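Local coordinates for protein exodeoxyribonuclease III (Neisseria meningitidis, PDB 2JC4) that probably acts on double-stranded DNA as a metal-dependent 3'-5' exonuclease of the AP/ExoA repair family, at residues Ile29-Glu34 / Val99-Val104; Gly145-Ala150 / His218-Pro223. All coordinates share one frame; numbering follows the deposited sequence.

Overall arrangement
Both contacts are buried in a DNase I-like sandwich of two mixed sheets packed face to face. Contact 1 spans the sandwich: with strands 29-33 and 99-105 in different sheets, no backbone ladder joins them, and side chains bridge the gap, first apolar, then through amides, one of which also reaches a backbone carbonyl. Contact 2 begins with a pairing inside the sheet of 99-105, Gly145 with His218, and continues into a loop held by a histidine ring. Their centres lie about 11 Å apart; Val104 O and Asp146 N, 3.1 Å apart, probably hydrogen-bond, and Gln33 NE2 packs on Gly145 CA. Each runs toward the metal-binding end, one at a magnesium ligand, the other at predicted active-site residues.

Contact 1: Ile29-Glu34 / Val99-Val104; sequences ILVLQE and VRVINV. With MG (magnesium ion), chain B.
Val101 is where strand 99-104 first meets strand 29-33, with one methyl for each of two partners. Its CG2 slides past Ile29 CD1 at 4.1 Å, while CG1 lies 3.7 Å from Val31 CG1. Two residues on, Asn103 replaces this apolar packing with polar grip. Its CG stands anti to the backbone N (chi1 175°), which carries the amide across the gap, tip to tip with Val31, whose CG2 rests 3.6 Å from Asn103 OD1. Both ends of the amide are then used: ND2 donates to Leu32 O at 2.9 Å, the acceptor lying in the amide plane of Asn103 although the donor stands above the carbonyl plane of Leu32. OD1 accepts from Gln33 NE2 at 2.8 Å in a nearly straight bond. Gln33 CG, anti to the carbonyl carbon, lies 3.3 Å from Val104 O, and the bend at chi2 turns the amide to Asn103; the two amide planes stand 75° apart. One residue further, Glu34 OE1 binds magnesium at 2.4 Å, together with Asn9 and four waters. Such contacts between strands running 25° apart are the inside of the family's two-sheet sandwich. Strand 2-7 flanks strand 29-33 and supplies Thr5 as a second acceptor for Gln33 NE2; strands 91-96 and 141-144 lie on either side of strand 99-105, and Leu144 packs on Val31 and Val101.

Contact 2: Gly145-Ala150 / His218-Pro223; sequences GDFNIA and HILVSP
His218 and Gly145 face each other as an antiparallel hydrogen-bonded pair: His218 N donates to Gly145 O at 3.0 Å, and Gly145 N returns a bond to His218 O at 3.2 Å. The histidine CG lies anti to its carbonyl carbon, beside the backbone N, and chi2 turns the ring along the departing loop, where NE2 donates to Ile149 O at 2.8 Å. That bond is almost straight at 168°, lies in the ring plane and meets the carbonyl end-on, so the ring is held in its rotation and the loop is tied back to strand 218-221. Phe147 packs beside the His218 side chain. Its CD1 comes to 3.5 Å from His218 CD2, the rings lying obliquely with planes at 42°, and its CE1 edge faces His218 O in plane. Further along the strand, Phe147 CZ meets Leu220 CG tip to tip at 3.9 Å.

Strand 141-144 ends here, and its loop probably leads into the active site, as in relatives of this DNase I-like fold. Gly145 turns the corner with a phi of 146°, a backbone shape that would jam a side chain against the preceding carbonyl. Asp146 and Asn148 point away from strand 218-221; both are predicted metal ligands, Asp146 also a predicted proton donor/acceptor and Asn148 a predicted transition-state stabiliser. An Asx turn joins them, Asn148 N donating to Asp146 OD1 at 3.0 Å. In the next shell, Asn7 donates to Asp146 OD2 and Asn148 ND2 bonds to Cys106 O. Helix 170-180 packs over these residues, Phe176 meeting the His218 ring, Ile149 and Leu220, and Leu179 touching Phe147.

Contact 1: Ile29-Glu34 / Val99-Val104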
ATOM      1  N   ILE A  29      -2.192  -4.811 -12.338  1.00 13.60           N
ATOM      2  CA  ILE A  29      -1.748  -3.524 -11.793  1.00 13.78           C
ATOM      3  C   ILE A  29      -0.883  -3.831 -10.592  1.00 13.57           C
ATOM      4  O   ILE A  29      -1.305  -4.606  -9.745  1.00 13.46           O
ATOM      5  CB  ILE A  29      -2.941  -2.672 -11.313  1.00 13.80           C
ATOM      6  CG1 ILE A  29      -3.825  -2.316 -12.508  1.00 14.66           C
ATOM      7  CG2 ILE A  29      -2.486  -1.328 -10.647  1.00 13.24           C
ATOM      8  CD1 ILE A  29      -5.258  -1.928 -12.077  1.00 14.34           C
ATOM      9  N   LEU A  30       0.331  -3.275 -10.564  1.00 12.46           N
ATOM     10  CA  LEU A  30       1.237  -3.367  -9.409  1.00 11.64           C
ATOM     11  C   LEU A  30       1.498  -1.949  -8.919  1.00 11.40           C
ATOM     12  O   LEU A  30       1.943  -1.098  -9.688  1.00 12.61           O
ATOM     13  CB  LEU A  30       2.569  -4.009  -9.801  1.00 11.94           C
ATOM     14  CG  LEU A  30       3.745  -3.995  -8.819  1.00 14.08           C
ATOM     15  CD1 LEU A  30       3.347  -4.750  -7.551  1.00 12.56           C
ATOM     16  CD2 LEU A  30       5.008  -4.606  -9.440  1.00 15.36           C
ATOM     17  N   VAL A  31       1.177  -1.671  -7.670  1.00 11.10           N
ATOM     18  CA  VAL A  31       1.522  -0.373  -7.084  1.00  9.87           C
ATOM     19  C   VAL A  31       2.647  -0.567  -6.055  1.00 10.24           C
ATOM     20  O   VAL A  31       2.663  -1.589  -5.339  1.00 10.08           O
ATOM     21  CB  VAL A  31       0.288   0.359  -6.530  1.00 10.05           C
ATOM     22  CG1 VAL A  31      -0.875   0.381  -7.546  1.00  9.37           C
ATOM     23  CG2 VAL A  31      -0.200  -0.210  -5.178  1.00 10.54           C
ATOM     24  N   LEU A  32       3.553   0.414  -5.991  1.00  9.77           N
ATOM     25  CA  LEU A  32       4.773   0.353  -5.209  1.00 11.09           C
ATOM     26  C   LEU A  32       4.880   1.529  -4.269  1.00 11.28           C
ATOM     27  O   LEU A  32       4.453   2.646  -4.614  1.00 10.81           O
ATOM     28  CB  LEU A  32       6.032   0.390  -6.137  1.00 12.89           C
ATOM     29  CG  LEU A  32       6.014  -0.630  -7.269  1.00 12.38           C
ATOM     30  CD1 LEU A  32       7.235  -0.439  -8.172  1.00 14.38           C
ATOM     31  CD2 LEU A  32       6.059  -2.016  -6.648  1.00 13.86           C
ATOM     32  N   GLN A  33       5.437   1.257  -3.080  1.00 11.09           N
ATOM     33  CA  GLN A  33       5.816   2.284  -2.103  1.00 11.16           C
ATOM     34  C   GLN A  33       7.312   2.141  -1.717  1.00 11.07           C
ATOM     35  O   GLN A  33       7.908   1.056  -1.803  1.00 10.98           O
ATOM     36  CB  GLN A  33       4.957   2.191  -0.833  1.00 11.74           C
ATOM     37  CG  GLN A  33       3.457   2.166  -1.102  1.00 12.85           C
ATOM     38  CD  GLN A  33       2.958   0.745  -1.360  1.00 12.11           C
ATOM     39  OE1 GLN A  33       3.417  -0.206  -0.750  1.00 11.03           O
ATOM     40  NE2 GLN A  33       2.020   0.611  -2.277  1.00 10.11           N
ATOM     41  N   GLU A  34       7.871   3.243  -1.222  1.00 10.67           N
ATOM     42  CA  GLU A  34       9.267   3.342  -0.828  1.00 10.81           C
ATOM     43  C   GLU A  34      10.166   3.101  -2.021  1.00 11.32           C
ATOM     44  O   GLU A  34      11.127   2.311  -1.966  1.00 11.70           O
ATOM     45  CB  GLU A  34       9.606   2.438   0.367  1.00 12.37           C
ATOM     46  CG  GLU A  34       8.976   2.923   1.649  1.00 11.91           C
ATOM     47  CD  GLU A  34       9.585   2.285   2.884  1.00 15.24           C
ATOM     48  OE1 GLU A  34      10.789   1.918   2.883  1.00 20.17           O
ATOM     49  OE2 GLU A  34       8.842   2.143   3.862  1.00 13.73           O
ATOM     50  N   VAL A  99     -10.744   1.372 -13.394  1.00 17.24           N
ATOM     51  CA  VAL A  99     -10.716   1.333 -11.929  1.00 15.94           C
ATOM     52  C   VAL A  99      -9.869   2.510 -11.432  1.00 14.90           C
ATOM     53  O   VAL A  99      -8.740   2.693 -11.909  1.00 14.46           O
ATOM     54  CB  VAL A  99     -10.069   0.022 -11.448  1.00 15.61           C
ATOM     55  CG1 VAL A  99      -9.966  -0.001  -9.921  1.00 15.20           C
ATOM     56  CG2 VAL A  99     -10.867  -1.156 -11.970  1.00 17.16           C
ATOM     57  N   ARG A 100     -10.394   3.278 -10.487  1.00 13.72           N
ATOM     58  CA  ARG A 100      -9.613   4.355  -9.886  1.00 13.62           C
ATOM     59  C   ARG A 100      -8.707   3.708  -8.838  1.00 13.78           C
ATOM     60  O   ARG A 100      -9.205   3.110  -7.870  1.00 13.50           O
ATOM     61  CB  ARG A 100     -10.544   5.383  -9.219  1.00 12.44           C
ATOM     62  CG  ARG A 100      -9.851   6.651  -8.776  1.00 12.62           C
ATOM     63  CD  ARG A 100      -9.196   7.380  -9.977  1.00 10.95           C
ATOM     64  NE  ARG A 100      -8.695   8.688  -9.581  1.00 13.84           N
ATOM     65  CZ  ARG A 100      -7.934   9.477 -10.338  1.00 13.27           C
ATOM     66  NH1 ARG A 100      -7.578   9.102 -11.561  1.00 11.97           N
ATOM     67  NH2 ARG A 100      -7.527  10.646  -9.852  1.00 14.10           N
ATOM     68  N   VAL A 101      -7.392   3.867  -9.020  1.00 12.84           N
ATOM     69  CA  VAL A 101      -6.412   3.257  -8.139  1.00 12.45           C
ATOM     70  C   VAL A 101      -5.755   4.395  -7.356  1.00 12.37           C
ATOM     71  O   VAL A 101      -5.174   5.280  -7.926  1.00 11.89           O
ATOM     72  CB  VAL A 101      -5.361   2.497  -8.950  1.00 12.85           C
ATOM     73  CG1 VAL A 101      -4.179   1.992  -8.054  1.00 12.35           C
ATOM     74  CG2 VAL A 101      -6.021   1.346  -9.693  1.00 14.86           C
ATOM     75  N   ILE A 102      -5.877   4.383  -6.042  1.00 11.47           N
ATOM     76  CA  ILE A 102      -5.151   5.369  -5.225  1.00 10.97           C
ATOM     77  C   ILE A 102      -4.076   4.642  -4.405  1.00 11.28           C
ATOM     78  O   ILE A 102      -4.419   3.893  -3.503  1.00 10.83           O
ATOM     79  CB  ILE A 102      -6.148   6.170  -4.307  1.00 11.15           C
ATOM     80  CG1 ILE A 102      -7.308   6.757  -5.160  1.00 11.05           C
ATOM     81  CG2 ILE A 102      -5.386   7.190  -3.425  1.00 10.28           C
ATOM     82  CD1 ILE A 102      -8.452   7.379  -4.330  1.00  9.33           C
ATOM     83  N   ASN A 103      -2.787   4.877  -4.712  1.00 10.36           N
ATOM     84  CA  ASN A 103      -1.676   4.215  -4.038  1.00 10.01           C
ATOM     85  C   ASN A 103      -1.113   5.150  -2.959  1.00 10.25           C
ATOM     86  O   ASN A 103      -0.787   6.303  -3.243  1.00  9.57           O
ATOM     87  CB  ASN A 103      -0.601   3.904  -5.085  1.00 10.30           C
ATOM     88  CG  ASN A 103       0.672   3.309  -4.499  1.00 11.98           C
ATOM     89  OD1 ASN A 103       0.671   2.739  -3.402  1.00 13.71           O
ATOM     90  ND2 ASN A 103       1.772   3.408  -5.264  1.00 10.30           N
ATOM     91  N   VAL A 104      -0.967   4.637  -1.742  1.00 10.30           N
ATOM     92  CA  VAL A 104      -0.482   5.416  -0.621  1.00  9.37           C
ATOM     93  C   VAL A 104       0.734   4.763   0.048  1.00 10.22           C
ATOM     94  O   VAL A 104       0.783   3.549   0.249  1.00 10.10           O
ATOM     95  CB  VAL A 104      -1.625   5.631   0.441  1.00  9.73           C
ATOM     96  CG1 VAL A 104      -2.639   6.643  -0.064  1.00  8.37           C
ATOM     97  CG2 VAL A 104      -2.337   4.259   0.881  1.00  9.27           C
TER
HETATM   98 MG    MG B1256      11.760   0.656   4.616  1.00 17.57          MG
HETATM   99  O   HOH W   1      10.101   1.322   5.886  1.00 14.72           O
HETATM  100  O   HOH W   2      12.491  -0.709   6.193  1.00 19.38           O
HETATM  101  O   HOH W   3      12.987   2.373   5.235  1.00 23.43           O
HETATM  102  O   HOH W   4      10.217  -0.791   3.905  1.00 14.19           O

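Contact 2: Gly145-Ala150 / His218-Pro223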
ATOM      1  N   GLY A 145      -2.052   0.197  -0.283  1.00 10.13           N
ATOM      2  CA  GLY A 145      -0.685   0.614   0.004  1.00  9.67           C
ATOM      3  C   GLY A 145      -0.275   0.212   1.405  1.00  9.54           C
ATOM      4  O   GLY A 145      -0.856  -0.698   2.007  1.00  8.09           O
ATOM      5  N   ASP A 146       0.784   0.864   1.882  1.00  8.22           N
ATOM      6  CA  ASP A 146       1.302   0.633   3.210  1.00  8.10           C
ATOM      7  C   ASP A 146       0.651   1.694   4.051  1.00  8.28           C
ATOM      8  O   ASP A 146       0.931   2.884   3.885  1.00  8.82           O
ATOM      9  CB  ASP A 146       2.806   0.813   3.168  1.00  8.62           C
ATOM     10  CG  ASP A 146       3.466   0.642   4.526  1.00 10.31           C
ATOM     11  OD1 ASP A 146       2.762   0.426   5.550  1.00  9.41           O
ATOM     12  OD2 ASP A 146       4.712   0.703   4.527  1.00 10.64           O
ATOM     13  N   PHE A 147      -0.263   1.272   4.931  1.00  8.00           N
ATOM     14  CA  PHE A 147      -1.013   2.201   5.749  1.00  8.38           C
ATOM     15  C   PHE A 147      -0.279   2.433   7.063  1.00  9.22           C
ATOM     16  O   PHE A 147      -0.591   3.387   7.739  1.00  9.35           O
ATOM     17  CB  PHE A 147      -2.449   1.705   6.028  1.00  8.86           C
ATOM     18  CG  PHE A 147      -3.338   1.758   4.831  1.00 11.69           C
ATOM     19  CD1 PHE A 147      -3.236   0.760   3.850  1.00 11.04           C
ATOM     20  CD2 PHE A 147      -4.279   2.799   4.670  1.00 11.77           C
ATOM     21  CE1 PHE A 147      -4.022   0.796   2.701  1.00 11.46           C
ATOM     22  CE2 PHE A 147      -5.091   2.829   3.519  1.00 13.52           C
ATOM     23  CZ  PHE A 147      -4.962   1.805   2.543  1.00 10.55           C
ATOM     24  N   ASN A 148       0.715   1.597   7.386  1.00  9.69           N
ATOM     25  CA  ASN A 148       1.433   1.743   8.661  1.00 11.16           C
ATOM     26  C   ASN A 148       0.481   1.758   9.848  1.00 10.86           C
ATOM     27  O   ASN A 148       0.754   2.365  10.864  1.00  9.41           O
ATOM     28  CB  ASN A 148       2.309   3.010   8.650  1.00 10.64           C
ATOM     29  CG  ASN A 148       3.705   2.733   8.145  1.00 12.46           C
ATOM     30  OD1 ASN A 148       4.400   1.821   8.660  1.00 11.36           O
ATOM     31  ND2 ASN A 148       4.137   3.489   7.141  1.00  9.09           N
ATOM     32  N   ILE A 149      -0.638   1.047   9.687  1.00 11.40           N
ATOM     33  CA  ILE A 149      -1.624   0.864  10.745  1.00 10.26           C
ATOM     34  C   ILE A 149      -2.118  -0.582  10.644  1.00 10.81           C
ATOM     35  O   ILE A 149      -2.502  -1.086   9.544  1.00  9.95           O
ATOM     36  CB  ILE A 149      -2.828   1.850  10.654  1.00  9.81           C
ATOM     37  CG1 ILE A 149      -2.384   3.318  10.813  1.00  9.24           C
ATOM     38  CG2 ILE A 149      -3.945   1.454  11.728  1.00 10.14           C
ATOM     39  CD1 ILE A 149      -3.514   4.296  10.471  1.00 11.99           C
ATOM     40  N   ALA A 150      -2.115  -1.225  11.813  1.00 10.93           N
ATOM     41  CA  ALA A 150      -2.586  -2.585  12.014  1.00 10.61           C
ATOM     42  C   ALA A 150      -3.997  -2.489  12.608  1.00 10.59           C
ATOM     43  O   ALA A 150      -4.170  -2.080  13.755  1.00 12.42           O
ATOM     44  CB  ALA A 150      -1.637  -3.305  12.963  1.00  8.70           C
ATOM     45  N   HIS A 218      -2.617  -2.912   3.050  1.00 10.06           N
ATOM     46  CA  HIS A 218      -4.066  -3.242   2.902  1.00  9.76           C
ATOM     47  C   HIS A 218      -4.563  -2.914   1.523  1.00  9.41           C
ATOM     48  O   HIS A 218      -3.935  -2.133   0.815  1.00  9.60           O
ATOM     49  CB  HIS A 218      -4.921  -2.471   3.930  1.00 10.30           C
ATOM     50  CG  HIS A 218      -4.461  -2.636   5.351  1.00 10.39           C
ATOM     51  ND1 HIS A 218      -4.374  -3.863   5.954  1.00  9.90           N
ATOM     52  CD2 HIS A 218      -3.994  -1.734   6.253  1.00 10.92           C
ATOM     53  CE1 HIS A 218      -3.906  -3.713   7.189  1.00 13.22           C
ATOM     54  NE2 HIS A 218      -3.672  -2.425   7.396  1.00  8.41           N
ATOM     55  N   ILE A 219      -5.727  -3.465   1.159  1.00 10.16           N
ATOM     56  CA  ILE A 219      -6.367  -3.121  -0.121  1.00 10.37           C
ATOM     57  C   ILE A 219      -7.826  -2.799   0.214  1.00 10.02           C
ATOM     58  O   ILE A 219      -8.561  -3.674   0.643  1.00 10.35           O
ATOM     59  CB  ILE A 219      -6.277  -4.276  -1.147  1.00  9.90           C
ATOM     60  CG1 ILE A 219      -4.794  -4.589  -1.472  1.00 10.47           C
ATOM     61  CG2 ILE A 219      -6.986  -3.877  -2.472  1.00  9.95           C
ATOM     62  CD1 ILE A 219      -4.594  -5.806  -2.321  1.00  9.33           C
ATOM     63  N   LEU A 220      -8.189  -1.527   0.128  1.00 10.49           N
ATOM     64  CA  LEU A 220      -9.527  -1.085   0.549  1.00 11.25           C
ATOM     65  C   LEU A 220     -10.326  -0.846  -0.726  1.00 11.99           C
ATOM     66  O   LEU A 220      -9.829  -0.191  -1.663  1.00 11.90           O
ATOM     67  CB  LEU A 220      -9.477   0.174   1.442  1.00 10.54           C
ATOM     68  CG  LEU A 220      -8.542   0.252   2.676  1.00 13.91           C
ATOM     69  CD1 LEU A 220      -8.959   1.411   3.593  1.00 13.20           C
ATOM     70  CD2 LEU A 220      -8.442  -1.026   3.434  1.00 13.00           C
ATOM     71  N   VAL A 221     -11.536  -1.417  -0.797  1.00 12.87           N
ATOM     72  CA  VAL A 221     -12.273  -1.445  -2.072  1.00 11.72           C
ATOM     73  C   VAL A 221     -13.701  -0.854  -1.959  1.00 12.43           C
ATOM     74  O   VAL A 221     -14.363  -0.995  -0.930  1.00 12.69           O
ATOM     75  CB  VAL A 221     -12.318  -2.916  -2.693  1.00 11.88           C
ATOM     76  CG1 VAL A 221     -10.879  -3.480  -2.914  1.00 10.76           C
ATOM     77  CG2 VAL A 221     -13.103  -3.883  -1.776  1.00 12.02           C
ATOM     78  N   SER A 222     -14.176  -0.225  -3.033  1.00 12.16           N
ATOM     79  CA  SER A 222     -15.561   0.224  -3.093  1.00 13.30           C
ATOM     80  C   SER A 222     -16.484  -1.002  -3.225  1.00 14.18           C
ATOM     81  O   SER A 222     -16.031  -2.102  -3.615  1.00 14.59           O
ATOM     82  CB  SER A 222     -15.772   1.118  -4.327  1.00 12.27           C
ATOM     83  OG  SER A 222     -15.452   0.395  -5.500  1.00 13.02           O
ATOM     84  N   PRO A 223     -17.783  -0.827  -2.922  1.00 15.21           N
ATOM     85  CA  PRO A 223     -18.669  -1.988  -2.999  1.00 16.01           C
ATOM     86  C   PRO A 223     -18.697  -2.709  -4.336  1.00 16.36           C
ATOM     87  O   PRO A 223     -18.772  -3.935  -4.331  1.00 16.42           O
ATOM     88  CB  PRO A 223     -20.063  -1.413  -2.697  1.00 16.93           C
ATOM     89  CG  PRO A 223     -19.863  -0.137  -2.092  1.00 15.79           C
ATOM     90  CD  PRO A 223     -18.482   0.376  -2.446  1.00 14.75           C
TER